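Local coordinates for protein uracil-DNA glycosylase (Nitratifractor salsuginis, PDB 5X3G) that belongs to the uracil-DNA glycosylase family and folds as a single alpha/beta domain built round a four-stranded parallel sheet, at residues E16-N21 with R58-F63; Y52-D57 with E85-Y90; G77-P82 with L171-K176; F92-V97 with N111-L116. All coordinates share one frame; numbering follows the deposited sequence.

How the contacts relate
Contact 1 is the buried one; contacts 2, 3 and 4 are partly buried and each draws on the long loop that follows strand 73-77, whereas contacts 1 and 2 share the loop leading into that strand. Chemistry changes with place. In contact 1 an asparagine side chain bonds backbone next to packed leucines. Contact 2 is apolar, proline and isoleucine against an alanine and loop backbone. Contact 3 mixes an aromatic ring, prolines and a bridging water, and contact 4 sets a phenylalanine and a leucine beside two close arginines. Contacts 2 and 3 join through Ile53 O and Phe173 N, contacts 2 and 4 through Ser86 and Gly95.

Contact 1: residues E16-N21 with R58-F63; sequences ELLRLN and RLLAAF
Asn21 and Leu60 head a buried helix-to-loop contact: the C-terminal part of helix 11-20 is tied to the type I beta turn Arg58-Ala61, in the loop that leads to strand 73-77, the first in sequence and an inner strand of the parallel sheet of this alpha/beta fold. The Asn21 amide does the polar work. Its CG stands anti to the carbonyl carbon and beside the backbone N (chi1 -74°), and the group is used at both ends. Leu60 N gives its hydrogen to Asn21 OD1 at 2.8 Å in a nearly straight bond (171°), coming from well above the amide plane, 57° out of it. Leu59 N is almost as near to the same oxygen, but its hydrogen points badly for a bond. At the other end Asn21 ND2 donates to Leu17 O at 2.6 Å, and Leu17 O also accepts from Asn21 N, the two donors reaching it from opposite faces of the carbonyl plane. ND2 is further bonded to Arg56 O, just ahead of the turn. With partners at both OD1 and ND2, the amide's flip is settled in this buried place. Beside it the contact is apolar. Leu60, crossing Leu17 at about a right angle, brings CD1 to 4.0 Å from Leu17 CG. Helix 28-35 packs on Leu18 through Leu31, Leu32 and Leu35, while Met46 touches both Leu17 and Leu59. The same Leu60 methyl also meets the other helix leucine, Leu60 CD1 lying 3.9 Å from Leu18 CD1.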
# COMPACT_ATOMS: atom_id res chain seq x y z
N GLU A 16 -4.06 -12.22 18.96
CA GLU A 16 -3.68 -13.38 18.15
C GLU A 16 -3.54 -13.00 16.68
O GLU A 16 -2.58 -13.40 16.02
CB GLU A 16 -4.71 -14.50 18.30
CG GLU A 16 -4.35 -15.74 17.49
CD GLU A 16 -5.47 -16.76 17.44
OE1 GLU A 16 -5.17 -17.93 17.14
OE2 GLU A 16 -6.63 -16.40 17.71
N LEU A 17 -4.50 -12.23 16.15
CA LEU A 17 -4.43 -11.83 14.74
C LEU A 17 -3.18 -11.02 14.46
O LEU A 17 -2.54 -11.19 13.41
CB LEU A 17 -5.68 -11.03 14.37
CG LEU A 17 -5.72 -10.44 12.96
CD1 LEU A 17 -5.79 -11.54 11.91
CD2 LEU A 17 -6.87 -9.46 12.82
N LEU A 18 -2.80 -10.13 15.38
CA LEU A 18 -1.57 -9.37 15.22
C LEU A 18 -0.36 -10.28 15.21
O LEU A 18 0.55 -10.12 14.38
CB LEU A 18 -1.45 -8.32 16.32
CG LEU A 18 -1.92 -6.90 15.98
CD1 LEU A 18 -3.44 -6.81 15.95
CD2 LEU A 18 -1.34 -5.91 16.98
N ARG A 19 -0.31 -11.25 16.12
CA ARG A 19 0.83 -12.16 16.15
C ARG A 19 0.91 -13.02 14.89
O ARG A 19 2.00 -13.27 14.37
CB ARG A 19 0.78 -13.05 17.40
CG ARG A 19 1.18 -12.35 18.68
CD ARG A 19 1.37 -13.36 19.79
NE ARG A 19 0.26 -14.31 19.85
CZ ARG A 19 -0.81 -14.15 20.63
NH1 ARG A 19 -0.91 -13.09 21.42
NH2 ARG A 19 -1.77 -15.06 20.62
N LEU A 20 -0.24 -13.48 14.40
CA LEU A 20 -0.27 -14.30 13.19
C LEU A 20 0.24 -13.52 11.99
O LEU A 20 0.92 -14.08 11.12
CB LEU A 20 -1.69 -14.80 12.94
CG LEU A 20 -1.89 -15.68 11.71
CD1 LEU A 20 -1.09 -16.96 11.82
CD2 LEU A 20 -3.37 -15.98 11.48
N ASN A 21 -0.08 -12.23 11.91
CA ASN A 21 0.42 -11.36 10.85
C ASN A 21 1.85 -10.90 11.09
O ASN A 21 2.42 -10.24 10.22
CB ASN A 21 -0.50 -10.14 10.70
CG ASN A 21 -1.81 -10.48 10.03
OD1 ASN A 21 -1.99 -10.23 8.84
ND2 ASN A 21 -2.74 -11.06 10.78
N ARG A 58 -2.42 -12.34 6.54
CA ARG A 58 -1.85 -11.25 5.76
C ARG A 58 -2.65 -9.96 5.86
O ARG A 58 -2.24 -8.95 5.26
CB ARG A 58 -1.74 -11.65 4.28
CG ARG A 58 -0.37 -12.08 3.84
CD ARG A 58 -0.46 -13.37 3.06
NE ARG A 58 0.80 -13.71 2.41
CZ ARG A 58 1.14 -14.95 2.06
NH1 ARG A 58 0.33 -15.96 2.31
NH2 ARG A 58 2.31 -15.17 1.46
N LEU A 59 -3.78 -9.96 6.58
CA LEU A 59 -4.64 -8.78 6.62
C LEU A 59 -3.88 -7.53 7.06
O LEU A 59 -4.18 -6.42 6.60
CB LEU A 59 -5.82 -9.04 7.57
CG LEU A 59 -6.87 -10.03 7.08
CD1 LEU A 59 -7.86 -10.36 8.19
CD2 LEU A 59 -7.60 -9.49 5.86
N LEU A 60 -2.89 -7.70 7.93
CA LEU A 60 -2.14 -6.60 8.52
C LEU A 60 -0.67 -6.61 8.10
O LEU A 60 0.19 -6.11 8.83
CB LEU A 60 -2.25 -6.64 10.04
CG LEU A 60 -3.66 -6.67 10.62
CD1 LEU A 60 -3.60 -7.11 12.07
CD2 LEU A 60 -4.31 -5.31 10.51
N ALA A 61 -0.37 -7.17 6.92
CA ALA A 61 1.01 -7.28 6.48
C ALA A 61 1.70 -5.92 6.37
O ALA A 61 2.93 -5.84 6.49
CB ALA A 61 1.08 -8.02 5.14
N ALA A 62 0.92 -4.86 6.14
CA ALA A 62 1.50 -3.52 6.07
C ALA A 62 2.09 -3.07 7.40
O ALA A 62 2.91 -2.15 7.42
CB ALA A 62 0.44 -2.53 5.60
N PHE A 63 1.69 -3.69 8.51
CA PHE A 63 2.19 -3.35 9.84
C PHE A 63 3.25 -4.32 10.34
O PHE A 63 3.70 -4.19 11.49
CB PHE A 63 1.03 -3.31 10.85
CG PHE A 63 -0.09 -2.38 10.46
CD1 PHE A 63 -0.16 -1.10 10.99
CD2 PHE A 63 -1.09 -2.79 9.59
CE1 PHE A 63 -1.20 -0.24 10.65
CE2 PHE A 63 -2.12 -1.93 9.24
CZ PHE A 63 -2.18 -0.66 9.78

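Contact 2: residues Y52-D57 with E85-Y90; sequences YIPPRD and ESAIGY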
# COMPACT_ATOMS: atom_id res chain seq x y z
N TYR A 52 -12.57 -14.59 1.84
CA TYR A 52 -12.05 -13.25 1.59
C TYR A 52 -10.56 -13.34 1.30
O TYR A 52 -9.89 -14.31 1.67
CB TYR A 52 -12.33 -12.29 2.75
CG TYR A 52 -11.59 -12.62 4.04
CD1 TYR A 52 -10.27 -12.25 4.23
CD2 TYR A 52 -12.24 -13.29 5.08
CE1 TYR A 52 -9.60 -12.54 5.40
CE2 TYR A 52 -11.57 -13.59 6.26
CZ TYR A 52 -10.25 -13.21 6.41
OH TYR A 52 -9.58 -13.49 7.58
N ILE A 53 -10.05 -12.29 0.66
CA ILE A 53 -8.62 -12.15 0.41
C ILE A 53 -8.18 -10.77 0.88
O ILE A 53 -8.97 -9.83 0.86
CB ILE A 53 -8.29 -12.37 -1.08
CG1 ILE A 53 -9.03 -11.36 -1.95
CG2 ILE A 53 -8.61 -13.79 -1.50
CD1 ILE A 53 -8.61 -11.39 -3.40
N PRO A 54 -6.91 -10.64 1.34
CA PRO A 54 -5.89 -11.68 1.47
C PRO A 54 -6.20 -12.61 2.64
O PRO A 54 -7.11 -12.30 3.41
CB PRO A 54 -4.62 -10.88 1.73
CG PRO A 54 -5.09 -9.68 2.45
CD PRO A 54 -6.43 -9.34 1.84
N PRO A 55 -5.48 -13.73 2.77
CA PRO A 55 -5.73 -14.62 3.91
C PRO A 55 -5.56 -13.90 5.23
O PRO A 55 -4.94 -12.84 5.33
CB PRO A 55 -4.68 -15.73 3.73
CG PRO A 55 -3.69 -15.19 2.75
CD PRO A 55 -4.47 -14.28 1.86
N ARG A 56 -6.14 -14.50 6.28
CA ARG A 56 -6.16 -13.89 7.60
C ARG A 56 -4.76 -13.54 8.09
O ARG A 56 -4.57 -12.50 8.73
CB ARG A 56 -6.86 -14.83 8.59
CG ARG A 56 -6.77 -14.40 10.04
CD ARG A 56 -7.88 -15.03 10.87
NE ARG A 56 -7.58 -14.96 12.30
CZ ARG A 56 -6.86 -15.86 12.96
NH1 ARG A 56 -6.37 -16.91 12.32
NH2 ARG A 56 -6.64 -15.71 14.26
N ASP A 57 -3.77 -14.38 7.79
CA ASP A 57 -2.41 -14.12 8.24
C ASP A 57 -1.71 -13.01 7.46
O ASP A 57 -0.53 -12.76 7.70
CB ASP A 57 -1.57 -15.40 8.16
CG ASP A 57 -1.38 -15.88 6.73
OD1 ASP A 57 -2.13 -15.43 5.84
OD2 ASP A 57 -0.48 -16.72 6.50
N GLU A 85 -3.85 -14.45 -5.79
CA GLU A 85 -2.40 -14.37 -5.83
C GLU A 85 -1.89 -12.93 -5.83
O GLU A 85 -0.71 -12.71 -5.58
CB GLU A 85 -1.85 -15.13 -7.04
CG GLU A 85 -2.19 -14.52 -8.39
CD GLU A 85 -3.60 -14.84 -8.89
OE1 GLU A 85 -4.38 -15.46 -8.14
OE2 GLU A 85 -3.91 -14.47 -10.04
N SER A 86 -2.76 -11.95 -6.11
CA SER A 86 -2.37 -10.55 -6.13
C SER A 86 -2.49 -9.87 -4.77
O SER A 86 -1.68 -8.99 -4.46
CB SER A 86 -3.21 -9.77 -7.14
OG SER A 86 -2.67 -9.84 -8.44
N ALA A 87 -3.49 -10.23 -3.97
CA ALA A 87 -3.74 -9.57 -2.70
C ALA A 87 -2.86 -10.18 -1.62
O ALA A 87 -3.00 -11.37 -1.30
CB ALA A 87 -5.22 -9.69 -2.31
N ILE A 88 -1.95 -9.38 -1.07
CA ILE A 88 -0.98 -9.89 -0.10
C ILE A 88 -0.86 -8.95 1.10
O ILE A 88 0.14 -8.99 1.82
CB ILE A 88 0.40 -10.10 -0.76
CG1 ILE A 88 0.95 -8.78 -1.31
CG2 ILE A 88 0.33 -11.15 -1.86
CD1 ILE A 88 2.39 -8.87 -1.76
N GLY A 89 -1.87 -8.12 1.32
CA GLY A 89 -1.92 -7.30 2.52
C GLY A 89 -1.24 -5.96 2.43
O GLY A 89 -1.05 -5.31 3.47
N TYR A 90 -0.86 -5.52 1.23
CA TYR A 90 -0.25 -4.22 1.01
C TYR A 90 -1.05 -3.45 -0.03
O TYR A 90 -1.48 -4.02 -1.03
CB TYR A 90 1.20 -4.33 0.52
CG TYR A 90 2.15 -5.01 1.48
CD1 TYR A 90 2.74 -4.31 2.52
CD2 TYR A 90 2.48 -6.35 1.32
CE1 TYR A 90 3.62 -4.92 3.39
CE2 TYR A 90 3.36 -6.98 2.19
CZ TYR A 90 3.92 -6.25 3.22
OH TYR A 90 4.80 -6.87 4.08
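Ile53 turns CG1 between its backbone N and carbonyl carbon (chi1 59°), the crowded position, and then runs on extended (chi2 172°), which carries CD1 to 3.9 Å from Ala87 CB. The peptide bond that follows is cis. It folds the chain sharply at Pro54, and both Ile53 and Pro54 start their side chains toward 85-90. The two backbones come closest here, with Pro54 CA 5.1 Å from Ala87 CA. The Pro54 ring meets mostly backbone: its CB lies 3.5 Å from Ala87 O and 4.3 Å from Ala87 CB, while CG sits 3.8 Å from Gly89 N and 4.0 Å from Gly89 CA. Gly89 has a positive phi (89°), where a beta carbon would run into the carbonyl oxygen of Ile88, a backbone conformation suited to glycine, and the main chain comes close to Pro54 CG with no side chain in between. The contact joins the loop before strand 73-77 to the loop after it, so the two connections of one central strand of the alpha/beta domain pack on each other. Pro80 of the GQDPYP loop touches both Pro54 and Ala87 and fills in the apolar patch. The polar ties run to other loops: Ile53 pairs by backbone with Phe173, and Ser86 with Gly95. No hydrogen bond spans 52-57 and 85-90. As a proline, Pro54 has no N-H to offer, and the two loops meet through apolar contact, methyl and ring carbons laid against a methyl and a turned backbone.

Contact 3: residues G77-P82 with L171-K176; sequences GQDPYP and LLFTSK
Asp79 OD2 is the polar atom to start from: a water gives it a hydrogen at 2.7 Å, Ser179 OG is bonded to it as well, and Phe173 presents its ring edge, with CD1 3.5 Å from OD2 and the oxygen near the ring plane. The electron-poor rim of the ring is probably a mildly attractive neighbour for that oxygen. The water's second hydrogen goes to Leu172 O at 3.0 Å, so it bridges the two segments, which have no direct hydrogen bond between them. Asp79 belongs to GQDPYP, which matches the GQDPYH motif of family 1 uracil-DNA glycosylases except for its last residue, in the loop that leaves strand 73-77; residues 171-176 lie in the corresponding loop after the neighbouring strand 164-168. The prolines of this loop do the packing. Pro80 sets CG 3.5 Å from Leu171 O and CB 3.9 Å from Phe173 CB. Pro82 lies over a face of the Phe173 ring in a CH-pi contact, its CA 3.8 Å from the ring centroid and 19° off the normal. Phe173 CG is anti to its backbone N (chi1 172°), on a CB that starts toward 77-82, and Ser175 N stands above the opposite face, toward the rim. The exposed Lys176 chain, bent at chi2, crosses Pro82 at about a right angle, with NZ 3.3 Å from Pro82 CB.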
# COMPACT_ATOMS: atom_id res chain seq x y z
N GLY A 77 -4.57 2.80 -0.69
CA GLY A 77 -5.31 2.17 -1.75
C GLY A 77 -6.76 1.98 -1.32
O GLY A 77 -7.12 2.28 -0.18
N GLN A 78 -7.57 1.47 -2.24
CA GLN A 78 -8.98 1.23 -1.93
C GLN A 78 -9.16 -0.04 -1.11
O GLN A 78 -9.52 0.02 0.07
CB GLN A 78 -9.80 1.15 -3.22
CG GLN A 78 -10.22 2.49 -3.77
CD GLN A 78 -11.32 3.13 -2.95
OE1 GLN A 78 -11.06 3.84 -1.98
NE2 GLN A 78 -12.57 2.88 -3.33
N ASP A 79 -8.91 -1.18 -1.73
CA ASP A 79 -9.11 -2.48 -1.10
C ASP A 79 -8.24 -3.49 -1.84
O ASP A 79 -7.69 -3.17 -2.90
CB ASP A 79 -10.59 -2.88 -1.11
CG ASP A 79 -11.12 -3.15 -2.51
OD1 ASP A 79 -10.60 -2.55 -3.47
OD2 ASP A 79 -12.06 -3.96 -2.64
N PRO A 80 -8.06 -4.69 -1.28
CA PRO A 80 -7.15 -5.66 -1.91
C PRO A 80 -7.49 -5.92 -3.38
O PRO A 80 -8.62 -5.75 -3.82
CB PRO A 80 -7.34 -6.92 -1.07
CG PRO A 80 -7.71 -6.41 0.26
CD PRO A 80 -8.54 -5.18 0.02
N TYR A 81 -6.47 -6.33 -4.13
CA TYR A 81 -6.66 -6.66 -5.53
C TYR A 81 -7.63 -7.84 -5.66
O TYR A 81 -7.62 -8.75 -4.83
CB TYR A 81 -5.32 -7.02 -6.17
CG TYR A 81 -4.42 -5.83 -6.44
CD1 TYR A 81 -4.79 -4.83 -7.33
CD2 TYR A 81 -3.18 -5.71 -5.81
CE1 TYR A 81 -3.97 -3.75 -7.59
CE2 TYR A 81 -2.35 -4.63 -6.06
CZ TYR A 81 -2.75 -3.66 -6.95
OH TYR A 81 -1.93 -2.58 -7.20
N PRO A 82 -8.48 -7.84 -6.70
CA PRO A 82 -9.53 -8.86 -6.80
C PRO A 82 -9.02 -10.27 -7.09
O PRO A 82 -9.79 -11.15 -7.47
CB PRO A 82 -10.39 -8.35 -7.97
CG PRO A 82 -10.01 -6.91 -8.16
CD PRO A 82 -8.57 -6.83 -7.77
N LEU A 171 -9.24 -3.73 4.41
CA LEU A 171 -8.13 -4.69 4.44
C LEU A 171 -8.48 -6.04 3.84
O LEU A 171 -7.61 -6.91 3.77
CB LEU A 171 -7.63 -4.88 5.87
CG LEU A 171 -7.14 -3.63 6.61
CD1 LEU A 171 -6.47 -4.02 7.92
CD2 LEU A 171 -6.19 -2.81 5.74
N LEU A 172 -9.73 -6.26 3.41
CA LEU A 172 -10.10 -7.54 2.84
C LEU A 172 -11.04 -7.33 1.66
O LEU A 172 -11.69 -6.30 1.53
CB LEU A 172 -10.73 -8.47 3.89
CG LEU A 172 -12.02 -8.08 4.62
CD1 LEU A 172 -13.26 -8.29 3.75
CD2 LEU A 172 -12.14 -8.85 5.92
N PHE A 173 -11.10 -8.36 0.81
CA PHE A 173 -11.90 -8.35 -0.41
C PHE A 173 -12.66 -9.67 -0.49
O PHE A 173 -12.09 -10.73 -0.25
CB PHE A 173 -10.99 -8.19 -1.64
CG PHE A 173 -11.70 -8.37 -2.97
CD1 PHE A 173 -12.20 -7.27 -3.65
CD2 PHE A 173 -11.83 -9.62 -3.54
CE1 PHE A 173 -12.83 -7.42 -4.87
CE2 PHE A 173 -12.47 -9.79 -4.75
CZ PHE A 173 -12.97 -8.68 -5.42
N THR A 174 -13.95 -9.59 -0.83
CA THR A 174 -14.76 -10.78 -1.06
C THR A 174 -15.20 -10.89 -2.51
O THR A 174 -14.96 -11.91 -3.17
CB THR A 174 -15.98 -10.78 -0.13
OG1 THR A 174 -16.74 -9.58 -0.31
CG2 THR A 174 -15.55 -10.89 1.32
N SER A 175 -15.86 -9.86 -3.04
CA SER A 175 -16.20 -9.80 -4.45
C SER A 175 -16.23 -8.34 -4.87
O SER A 175 -16.29 -7.43 -4.04
CB SER A 175 -17.55 -10.47 -4.74
OG SER A 175 -18.61 -9.77 -4.11
N LYS A 176 -16.16 -8.12 -6.19
CA LYS A 176 -16.26 -6.77 -6.73
C LYS A 176 -17.50 -6.05 -6.23
O LYS A 176 -17.48 -4.84 -6.02
CB LYS A 176 -16.30 -6.82 -8.26
CG LYS A 176 -15.44 -7.89 -8.89
CD LYS A 176 -14.04 -7.40 -9.17
CE LYS A 176 -13.34 -8.29 -10.17
NZ LYS A 176 -12.13 -7.63 -10.74
O HOH W 1 -13.38 -4.91 -0.45

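Contact 4: residues F92-V97 with N111-L116; sequences FIDGRV and NRATSL
Phe92 and Leu116 make the apolar half of this contact, which lays the loop after strand 73-77 against the break between helices 108-112 and 114-126, where Ala113 centres an inverse gamma turn and is the N-cap residue of the second helix. Their side chains slide past each other in opposite directions: Leu116 CD2 stands over one face of the Phe92 ring, toward the rim, and Ser115 CB meets the ring edge at CE1, 3.8 Å away. Leu116 CD1 touches both Phe92 O (3.2 Å) and Asp94 CB (3.6 Å).

The hydrogen bonding stays inside the loop. Asp94 OD1, through its anti lone pair, takes the N-H of Arg96 at 2.8 Å, an Asx turn, and probably also bonds Ser86 OG; OD2 pairs with Arg83.

Like charges form the third group. Arg96 is salt-bridged to Glu109 and Glu85, which probably offsets the repulsion from Arg112. The guanidinium planes are only 8° apart, and Arg112 NH1 sits over the face of the Arg96 group, 3.0 Å from Arg96 NH2, two donors with no hydrogen bond between them.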
# COMPACT_ATOMS: atom_id res chain seq x y z
N PHE A 92 -1.12 -1.15 -3.21
CA PHE A 92 -0.31 -0.89 -4.39
C PHE A 92 0.54 -2.08 -4.82
O PHE A 92 0.78 -2.26 -6.02
CB PHE A 92 0.59 0.33 -4.16
CG PHE A 92 1.00 1.02 -5.42
CD1 PHE A 92 0.08 1.22 -6.44
CD2 PHE A 92 2.30 1.48 -5.59
CE1 PHE A 92 0.45 1.85 -7.61
CE2 PHE A 92 2.67 2.11 -6.76
CZ PHE A 92 1.74 2.30 -7.77
N ILE A 93 1.01 -2.90 -3.88
CA ILE A 93 1.90 -4.01 -4.21
C ILE A 93 1.06 -5.18 -4.72
O ILE A 93 0.27 -5.77 -3.98
CB ILE A 93 2.74 -4.43 -3.00
CG1 ILE A 93 3.51 -3.24 -2.44
CG2 ILE A 93 3.72 -5.52 -3.40
CD1 ILE A 93 4.47 -2.60 -3.43
N ASP A 94 1.27 -5.55 -5.98
CA ASP A 94 0.53 -6.64 -6.60
C ASP A 94 1.33 -7.93 -6.44
O ASP A 94 2.43 -8.07 -6.99
CB ASP A 94 0.27 -6.35 -8.08
CG ASP A 94 -0.72 -7.32 -8.70
OD1 ASP A 94 -0.62 -8.53 -8.46
OD2 ASP A 94 -1.62 -6.86 -9.44
N GLY A 95 0.75 -8.89 -5.72
CA GLY A 95 1.41 -10.16 -5.44
C GLY A 95 1.64 -11.04 -6.65
O GLY A 95 2.36 -12.04 -6.53
N ARG A 96 1.03 -10.73 -7.80
CA ARG A 96 1.34 -11.48 -9.01
C ARG A 96 2.76 -11.20 -9.49
O ARG A 96 3.41 -12.08 -10.06
CB ARG A 96 0.36 -11.14 -10.13
CG ARG A 96 -0.98 -11.82 -10.03
CD ARG A 96 -1.83 -11.55 -11.26
NE ARG A 96 -1.18 -12.05 -12.47
CZ ARG A 96 -1.24 -13.31 -12.89
NH1 ARG A 96 -1.92 -14.21 -12.20
NH2 ARG A 96 -0.62 -13.67 -14.01
N VAL A 97 3.25 -9.98 -9.28
CA VAL A 97 4.55 -9.58 -9.79
C VAL A 97 5.63 -10.14 -8.89
O VAL A 97 5.58 -9.99 -7.67
CB VAL A 97 4.65 -8.05 -9.89
CG1 VAL A 97 5.96 -7.65 -10.52
CG2 VAL A 97 3.47 -7.48 -10.67
N ASN A 111 4.12 -5.28 -16.70
CA ASN A 111 3.40 -4.64 -17.79
C ASN A 111 1.90 -4.82 -17.65
O ASN A 111 1.12 -3.92 -17.98
CB ASN A 111 3.88 -5.19 -19.14
CG ASN A 111 5.13 -4.50 -19.65
OD1 ASN A 111 5.86 -5.04 -20.47
ND2 ASN A 111 5.38 -3.29 -19.15
N ARG A 112 1.47 -5.98 -17.16
CA ARG A 112 0.04 -6.21 -16.98
C ARG A 112 -0.55 -5.28 -15.93
O ARG A 112 -1.67 -4.78 -16.09
CB ARG A 112 -0.22 -7.68 -16.61
CG ARG A 112 -1.68 -7.99 -16.33
CD ARG A 112 -1.89 -9.42 -15.84
NE ARG A 112 -1.67 -10.41 -16.89
CZ ARG A 112 -2.02 -11.69 -16.79
NH1 ARG A 112 -2.62 -12.13 -15.69
NH2 ARG A 112 -1.78 -12.53 -17.79
N ALA A 113 0.19 -5.01 -14.85
CA ALA A 113 -0.28 -4.17 -13.75
C ALA A 113 -0.01 -2.71 -14.09
O ALA A 113 1.03 -2.15 -13.74
CB ALA A 113 0.38 -4.58 -12.44
N THR A 114 -0.99 -2.09 -14.75
CA THR A 114 -0.85 -0.76 -15.33
C THR A 114 -0.25 0.24 -14.35
O THR A 114 0.75 0.91 -14.65
CB THR A 114 -2.21 -0.27 -15.82
OG1 THR A 114 -2.82 -1.29 -16.63
CG2 THR A 114 -2.07 1.00 -16.65
N SER A 115 -0.85 0.35 -13.17
CA SER A 115 -0.40 1.36 -12.21
C SER A 115 1.05 1.14 -11.81
O SER A 115 1.84 2.08 -11.77
CB SER A 115 -1.32 1.35 -10.99
OG SER A 115 -2.61 1.82 -11.33
N LEU A 116 1.42 -0.12 -11.53
CA LEU A 116 2.80 -0.41 -11.16
C LEU A 116 3.74 -0.21 -12.34
O LEU A 116 4.88 0.24 -12.15
CB LEU A 116 2.91 -1.83 -10.62
CG LEU A 116 2.62 -1.92 -9.12
CD1 LEU A 116 2.16 -3.31 -8.73
CD2 LEU A 116 3.84 -1.49 -8.32